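Local coordinates for N-acetylmuramoyl-L-alanine amidase AmiD (Escherichia coli, PDB 3D2Y), which hydrolyses, as a zinc-dependent amidase, the bond between N-acetylmuramoyl groups and L-amino acids in cell-wall glycopeptides, at residues H35-A38 against S43-A46; F230-H233 against L238-G241; H233-L238 against A245-I250. One frame throughout, in Å; residues are numbered along the deposited sequence. Where two conformers were deposited one is given.

Interaction 1. Residues H35-A38 against S43-A46; sequences HYTA and SSLA
T37 and S44 meet through their short side chains, with the S44 hydroxyl set against the branched carbon of the threonine. S44 OG lies 3.0 Å from T37 CB, a tight fit, and 3.4 Å from T37 CG2, while S44 CB comes within 3.7 Å of the same T37 CG2 methyl. The two oxygens are also near neighbours, T37 OG1 being 3.2 Å from S44 OG. Each has a main-chain partner in the linker between the segments: T37 OG1 is hydrogen-bonded to D39 O and S44 OG to D40 O, and these bonds fix the rotation of both hydroxyls. In T37 a chi1 of 62° sets OG1 between the backbone N and the carbonyl carbon, where it can turn back to the D39 carbonyl, and leaves CG2 beside the backbone N, against the serine. S44 holds OG beside its own backbone N (chi1 -60°), directed at the threonine from the first turn of helix 41-48. The contact brings the residue just after strand 31-36, an inner strand of the mixed sheet of the amidase (PGRP-like) fold, against the short helix that follows. That strand end and the residue after it contribute to the active site: H35 is a ligand of the catalytic zinc, and Y36 and T37 belong to the substrate site. The T37 carbonyl oxygen accepts a hydrogen bond from the bound peptide, and S44 packs against a modified side chain of the same peptide, so both partners border the substrate. T37 also touches L58 of strand 57-59 and E104 of strand 100-105, the proton acceptor of the reaction, whose side chain approaches that of T37 to about 3 Å between nearest atoms.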
loop_
_atom_site.group_PDB
_atom_site.type_symbol
_atom_site.label_atom_id
_atom_site.label_comp_id
_atom_site.label_asym_id
_atom_site.label_seq_id
_atom_site.Cartn_x
_atom_site.Cartn_y
_atom_site.Cartn_z
ATOM N N HIS A 35 -4.637 -2.063 -4.362
ATOM C CA HIS A 35 -5.519 -1.250 -5.226
ATOM C C HIS A 35 -6.930 -1.778 -5.180
ATOM O O HIS A 35 -7.115 -2.973 -4.855
ATOM C CB HIS A 35 -5.089 -1.373 -6.715
ATOM C CG HIS A 35 -3.681 -0.932 -7.003
ATOM N ND1 HIS A 35 -3.384 0.340 -7.449
ATOM C CD2 HIS A 35 -2.507 -1.605 -6.951
ATOM C CE1 HIS A 35 -2.079 0.440 -7.622
ATOM N NE2 HIS A 35 -1.520 -0.720 -7.309
ATOM N N TYR A 36 -7.909 -0.955 -5.555
ATOM C CA TYR A 36 -9.187 -1.487 -6.098
ATOM C C TYR A 36 -9.324 -1.177 -7.595
ATOM O O TYR A 36 -8.685 -0.250 -8.124
ATOM C CB TYR A 36 -10.480 -1.072 -5.324
ATOM C CG TYR A 36 -10.704 0.420 -5.155
ATOM C CD1 TYR A 36 -10.742 1.299 -6.258
ATOM C CD2 TYR A 36 -10.865 0.977 -3.871
ATOM C CE1 TYR A 36 -10.895 2.673 -6.074
ATOM C CE2 TYR A 36 -11.064 2.362 -3.689
ATOM C CZ TYR A 36 -11.058 3.204 -4.797
ATOM O OH TYR A 36 -11.227 4.583 -4.650
ATOM N N THR A 37 -10.217 -1.907 -8.252
ATOM C CA THR A 37 -10.331 -1.854 -9.716
ATOM C C THR A 37 -11.271 -0.748 -10.163
ATOM O O THR A 37 -11.142 -0.221 -11.265
ATOM C CB THR A 37 -10.852 -3.197 -10.303
ATOM O OG1 THR A 37 -12.177 -3.526 -9.839
ATOM C CG2 THR A 37 -9.956 -4.315 -9.982
ATOM N N ALA A 38 -12.210 -0.414 -9.285
ATOM C CA ALA A 38 -13.385 0.401 -9.650
ATOM C C ALA A 38 -14.114 -0.087 -10.883
ATOM O O ALA A 38 -14.522 0.722 -11.706
ATOM C CB ALA A 38 -13.003 1.916 -9.799
ATOM N N SER A 43 -14.227 -6.737 -17.019
ATOM C CA SER A 43 -13.750 -5.430 -17.452
ATOM C C SER A 43 -12.355 -5.094 -16.884
ATOM O O SER A 43 -11.500 -4.568 -17.590
ATOM C CB SER A 43 -14.769 -4.348 -17.108
ATOM O OG SER A 43 -16.051 -4.695 -17.616
ATOM N N SER A 44 -12.123 -5.414 -15.619
ATOM C CA SER A 44 -10.805 -5.110 -14.980
ATOM C C SER A 44 -9.747 -6.003 -15.648
ATOM O O SER A 44 -8.619 -5.569 -15.928
ATOM C CB SER A 44 -10.835 -5.354 -13.463
ATOM O OG SER A 44 -11.804 -4.528 -12.840
ATOM N N LEU A 45 -10.106 -7.270 -15.884
ATOM C CA LEU A 45 -9.139 -8.192 -16.498
ATOM C C LEU A 45 -8.736 -7.681 -17.898
ATOM O O LEU A 45 -7.564 -7.654 -18.242
ATOM C CB LEU A 45 -9.724 -9.615 -16.524
ATOM C CG LEU A 45 -8.831 -10.678 -17.139
ATOM C CD1 LEU A 45 -7.522 -10.855 -16.373
ATOM C CD2 LEU A 45 -9.617 -11.975 -17.077
ATOM N N ALA A 46 -9.722 -7.227 -18.673
ATOM C CA ALA A 46 -9.481 -6.624 -19.980
ATOM C C ALA A 46 -8.482 -5.447 -19.867
ATOM O O ALA A 46 -7.455 -5.386 -20.567
ATOM C CB ALA A 46 -10.822 -6.160 -20.605
#

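Interaction 2. Residues F230-H233 against L238-G241; sequences FQMH and LYNG
Q231 OE1 takes the backbone N-H of G241 at 2.9 Å from G241 N, on a lone pair in the plane of the carboxamide, with an N-H...O angle of 145°. The other half of the same amide is occupied too: Q231 NE2 is hydrogen-bonded to E242 O and T247 OG1, and a water lies at a weak 3.4 Å from Q231 NE2 and 2.7 Å from N240 OD1. With both ends held, the carboxamide has its flip decided. CG stands beside the backbone N (chi1 -67°) and the chain runs out straight from there, carrying the amide past Y239, whose CA is 3.2 Å from Q231 OE1. One residue on, M232 CG packs on Y239 CB at 3.8 Å, and M232 SD sits 5.2 Å from the centroid of the Y239 ring, an oblique Met-aromatic contact. A leucine in place of Q231 would probably leave the G241 N-H and E242 O without their mates and let the loop shift. The last turns of helix 220-234 thus hold the loop toward helix 245-258 through one amide that both accepts and donates, a neutral pairing of side chain with backbone.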
loop_
_atom_site.group_PDB
_atom_site.type_symbol
_atom_site.label_atom_id
_atom_site.label_comp_id
_atom_site.label_asym_id
_atom_site.label_seq_id
_atom_site.Cartn_x
_atom_site.Cartn_y
_atom_site.Cartn_z
ATOM N N PHE A 230 -3.488 9.519 4.531
ATOM C CA PHE A 230 -2.966 8.921 5.755
ATOM C C PHE A 230 -4.136 8.428 6.645
ATOM O O PHE A 230 -4.108 7.300 7.216
ATOM C CB PHE A 230 -2.098 9.950 6.494
ATOM C CG PHE A 230 -1.599 9.481 7.823
ATOM C CD1 PHE A 230 -0.621 8.495 7.905
ATOM C CD2 PHE A 230 -2.089 10.062 9.021
ATOM C CE1 PHE A 230 -0.151 8.053 9.151
ATOM C CE2 PHE A 230 -1.638 9.624 10.278
ATOM C CZ PHE A 230 -0.664 8.609 10.332
ATOM N N GLN A 231 -5.166 9.273 6.726
ATOM C CA GLN A 231 -6.345 8.978 7.552
ATOM C C GLN A 231 -7.148 7.823 6.973
ATOM O O GLN A 231 -7.644 6.963 7.727
ATOM C CB GLN A 231 -7.230 10.214 7.733
ATOM C CG GLN A 231 -6.545 11.324 8.571
ATOM C CD GLN A 231 -7.263 12.666 8.510
ATOM O OE1 GLN A 231 -7.858 13.015 7.497
ATOM N NE2 GLN A 231 -7.153 13.450 9.579
ATOM N N MET A 232 -7.318 7.806 5.654
ATOM C CA MET A 232 -7.993 6.674 4.989
ATOM C C MET A 232 -7.364 5.336 5.343
ATOM O O MET A 232 -8.080 4.353 5.486
ATOM C CB MET A 232 -8.072 6.832 3.464
ATOM C CG MET A 232 -9.027 7.905 2.997
ATOM S SD MET A 232 -9.281 7.836 1.220
ATOM C CE MET A 232 -7.761 8.492 0.573
ATOM N N HIS A 233 -6.041 5.323 5.552
ATOM C CA HIS A 233 -5.305 4.111 5.923
ATOM C C HIS A 233 -5.348 3.878 7.463
ATOM O O HIS A 233 -5.627 2.759 7.930
ATOM C CB HIS A 233 -3.865 4.240 5.372
ATOM C CG HIS A 233 -3.024 2.997 5.472
ATOM N ND1 HIS A 233 -1.993 2.724 4.590
ATOM C CD2 HIS A 233 -3.017 1.989 6.382
ATOM C CE1 HIS A 233 -1.402 1.594 4.947
ATOM N NE2 HIS A 233 -1.996 1.143 6.040
ATOM N N LEU A 238 -12.477 9.418 10.387
ATOM C CA LEU A 238 -12.569 10.756 9.807
ATOM C C LEU A 238 -11.345 11.043 8.981
ATOM O O LEU A 238 -10.234 11.058 9.513
ATOM C CB LEU A 238 -12.756 11.844 10.871
ATOM C CG LEU A 238 -12.898 13.296 10.365
ATOM C CD1 LEU A 238 -14.210 13.498 9.608
ATOM C CD2 LEU A 238 -12.812 14.273 11.502
ATOM N N TYR A 239 -11.574 11.243 7.681
ATOM C CA TYR A 239 -10.524 11.385 6.671
ATOM C C TYR A 239 -10.765 12.664 5.861
ATOM O O TYR A 239 -10.618 12.677 4.645
ATOM C CB TYR A 239 -10.442 10.130 5.764
ATOM C CG TYR A 239 -11.750 9.626 5.183
ATOM C CD1 TYR A 239 -12.220 10.093 3.949
ATOM C CD2 TYR A 239 -12.534 8.669 5.866
ATOM C CE1 TYR A 239 -13.446 9.617 3.406
ATOM C CE2 TYR A 239 -13.769 8.190 5.328
ATOM C CZ TYR A 239 -14.200 8.662 4.102
ATOM O OH TYR A 239 -15.393 8.210 3.595
ATOM N N ASN A 240 -11.165 13.724 6.559
ATOM C CA ASN A 240 -11.388 15.031 5.936
ATOM C C ASN A 240 -10.120 15.835 5.640
ATOM O O ASN A 240 -10.193 16.880 5.002
ATOM C CB ASN A 240 -12.400 15.879 6.747
ATOM C CG ASN A 240 -11.855 16.339 8.085
ATOM O OD1 ASN A 240 -10.774 15.902 8.528
ATOM N ND2 ASN A 240 -12.581 17.262 8.730
ATOM N N GLY A 241 -8.967 15.342 6.092
ATOM C CA GLY A 241 -7.698 15.929 5.705
ATOM C C GLY A 241 -7.271 17.105 6.547
ATOM O O GLY A 241 -6.378 17.846 6.147
HETATM O O HOH W 1 -9.549 15.502 10.893
#

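Interaction 3. Residues H233-L238 against A245-I250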
loop_
_atom_site.group_PDB
_atom_site.type_symbol
_atom_site.label_atom_id
_atom_site.label_comp_id
_atom_site.label_asym_id
_atom_site.label_seq_id
_atom_site.Cartn_x
_atom_site.Cartn_y
_atom_site.Cartn_z
ATOM N N HIS A 233 -6.041 5.323 5.552
ATOM C CA HIS A 233 -5.305 4.111 5.923
ATOM C C HIS A 233 -5.348 3.878 7.463
ATOM O O HIS A 233 -5.627 2.759 7.930
ATOM C CB HIS A 233 -3.865 4.240 5.372
ATOM C CG HIS A 233 -3.024 2.997 5.472
ATOM N ND1 HIS A 233 -1.993 2.724 4.590
ATOM C CD2 HIS A 233 -3.017 1.989 6.382
ATOM C CE1 HIS A 233 -1.402 1.594 4.947
ATOM N NE2 HIS A 233 -1.996 1.143 6.040
ATOM N N PHE A 234 -5.088 4.925 8.247
ATOM C CA PHE A 234 -4.737 4.770 9.649
ATOM C C PHE A 234 -5.718 5.405 10.627
ATOM O O PHE A 234 -5.615 5.150 11.832
ATOM C CB PHE A 234 -3.313 5.294 9.933
ATOM C CG PHE A 234 -2.228 4.529 9.256
ATOM C CD1 PHE A 234 -1.811 3.298 9.786
ATOM C CD2 PHE A 234 -1.584 5.045 8.121
ATOM C CE1 PHE A 234 -0.797 2.578 9.199
ATOM C CE2 PHE A 234 -0.554 4.293 7.509
ATOM C CZ PHE A 234 -0.153 3.067 8.075
ATOM N N ARG A 235 -6.698 6.178 10.127
ATOM C CA ARG A 235 -7.718 6.795 11.005
ATOM C C ARG A 235 -8.997 7.006 10.187
ATOM O O ARG A 235 -9.418 8.133 9.937
ATOM C CB ARG A 235 -7.220 8.112 11.623
ATOM C CG ARG A 235 -7.851 8.462 12.998
ATOM C CD ARG A 235 -9.275 9.034 12.909
ATOM N NE ARG A 235 -9.296 10.254 12.105
ATOM C CZ ARG A 235 -9.119 11.485 12.585
ATOM N NH1 ARG A 235 -9.146 12.519 11.761
ATOM N NH2 ARG A 235 -8.937 11.687 13.882
ATOM N N PRO A 236 -9.575 5.904 9.705
ATOM C CA PRO A 236 -10.655 5.975 8.736
ATOM C C PRO A 236 -11.997 6.455 9.242
ATOM O O PRO A 236 -12.887 6.686 8.445
ATOM C CB PRO A 236 -10.759 4.546 8.224
ATOM C CG PRO A 236 -10.178 3.708 9.281
ATOM C CD PRO A 236 -9.155 4.518 9.971
ATOM N N THR A 237 -12.147 6.621 10.548
ATOM C CA THR A 237 -13.365 7.243 11.084
ATOM C C THR A 237 -13.569 8.700 10.644
ATOM O O THR A 237 -14.721 9.159 10.542
ATOM C CB THR A 237 -13.421 7.157 12.632
ATOM O OG1 THR A 237 -12.298 7.850 13.216
ATOM C CG2 THR A 237 -13.436 5.682 13.059
ATOM N N LEU A 238 -12.477 9.418 10.387
ATOM C CA LEU A 238 -12.569 10.756 9.807
ATOM C C LEU A 238 -11.345 11.043 8.981
ATOM O O LEU A 238 -10.234 11.058 9.513
ATOM C CB LEU A 238 -12.756 11.844 10.871
ATOM C CG LEU A 238 -12.898 13.296 10.365
ATOM C CD1 LEU A 238 -14.210 13.498 9.608
ATOM C CD2 LEU A 238 -12.812 14.273 11.502
ATOM N N ALA A 245 -5.243 15.948 16.771
ATOM C CA ALA A 245 -4.347 15.353 17.762
ATOM C C ALA A 245 -4.261 13.842 17.580
ATOM O O ALA A 245 -3.182 13.271 17.743
ATOM C CB ALA A 245 -4.799 15.695 19.172
ATOM N N GLU A 246 -5.380 13.212 17.237
ATOM C CA GLU A 246 -5.402 11.758 17.021
ATOM C C GLU A 246 -4.542 11.345 15.815
ATOM O O GLU A 246 -3.708 10.400 15.899
ATOM C CB GLU A 246 -6.837 11.248 16.841
ATOM C CG GLU A 246 -6.902 9.740 16.575
ATOM C CD GLU A 246 -8.324 9.209 16.500
ATOM O OE1 GLU A 246 -8.512 8.008 16.759
ATOM O OE2 GLU A 246 -9.241 9.991 16.202
ATOM N N THR A 247 -4.738 12.061 14.697
ATOM C CA THR A 247 -3.941 11.873 13.491
ATOM C C THR A 247 -2.417 12.022 13.758
ATOM O O THR A 247 -1.624 11.146 13.368
ATOM C CB THR A 247 -4.373 12.829 12.339
ATOM O OG1 THR A 247 -5.761 12.654 12.069
ATOM C CG2 THR A 247 -3.639 12.505 11.076
ATOM N N GLN A 248 -2.033 13.117 14.417
ATOM C CA GLN A 248 -0.671 13.331 14.825
ATOM C C GLN A 248 -0.134 12.195 15.724
ATOM O O GLN A 248 0.982 11.722 15.512
ATOM C CB GLN A 248 -0.533 14.677 15.546
ATOM C CG GLN A 248 0.866 14.919 16.052
ATOM C CD GLN A 248 1.034 16.197 16.851
ATOM O OE1 GLN A 248 0.219 16.529 17.716
ATOM N NE2 GLN A 248 2.132 16.908 16.580
ATOM N N ALA A 249 -0.907 11.775 16.728
ATOM C CA ALA A 249 -0.469 10.732 17.674
ATOM C C ALA A 249 -0.221 9.399 16.971
ATOM O O ALA A 249 0.727 8.675 17.295
ATOM C CB ALA A 249 -1.476 10.549 18.785
ATOM N N ILE A 250 -1.061 9.104 15.988
ATOM C CA ILE A 250 -0.926 7.886 15.182
ATOM C C ILE A 250 0.372 7.921 14.393
ATOM O O ILE A 250 1.148 6.939 14.416
ATOM C CB ILE A 250 -2.178 7.694 14.294
ATOM C CG1 ILE A 250 -3.376 7.289 15.200
ATOM C CG2 ILE A 250 -1.931 6.654 13.181
ATOM C CD1 ILE A 250 -4.736 7.328 14.472
HETATM O O HOH W 2 -10.568 6.996 15.521
#
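R235 NH2 donates to E246 OE2 at 2.9 Å with an N-H...O angle of 156°, a salt bridge linking the two consecutive helices of a helix-loop-helix unit, 220-234 and 245-258. The carboxylate lies at the guanidinium edge, near its plane, yet the two planes are turned 74° apart, and E246 OE2 is met from above its own carboxylate plane. NH2 also has a salt bridge to D244, so the cation probably balances two acids. Side-on, R235 NE and NH1 both reach L238 O, each at 2.9 Å, NE on a lone pair in the carbonyl plane and NH1 from above it, which braces the type I turn from R235 to L238. Bends at chi2 (-78°) and chi3 fold the arginine back over this turn, so that one group both holds the turn and bridges to the next helix. A water gives E246 OE1 a second link, lying 2.6 Å from that oxygen and also hydrogen-bonded with T237 OG1. Over one face of the guanidinium, 3.3 Å above its plane, sits T247 OG1, whose stronger polar partner is D244. Beyond the charges the contact becomes apolar. I250, a turn beyond E246, crosses the arginine stem at about a right angle, its CD1 3.6 Å from R235 CG. The same methyl approaches F234 O, and on the other branch I250 CG2 touches F234 CB at 3.8 Å.

Interaction 1 comes first along the chain and closes well before the other two open. It lies at the end of strand 31-36 of the central sheet, whereas interactions 2 and 3 belong to the helical part near the C-terminus. These two start from the same end of helix 220-234, share H233 and L238, and have centres about 7 Å apart. Together they join the loop and the start of helix 245-258 to the end of helix 220-234. Interaction 1 is about 24 Å from interaction 2 and 29 Å from interaction 3, between centres. Nearest atoms of interactions 1 and 2 are only about 7 Å apart, between the side chains of Y36 and M232, so the helical part approaches the active site without touching interaction 1.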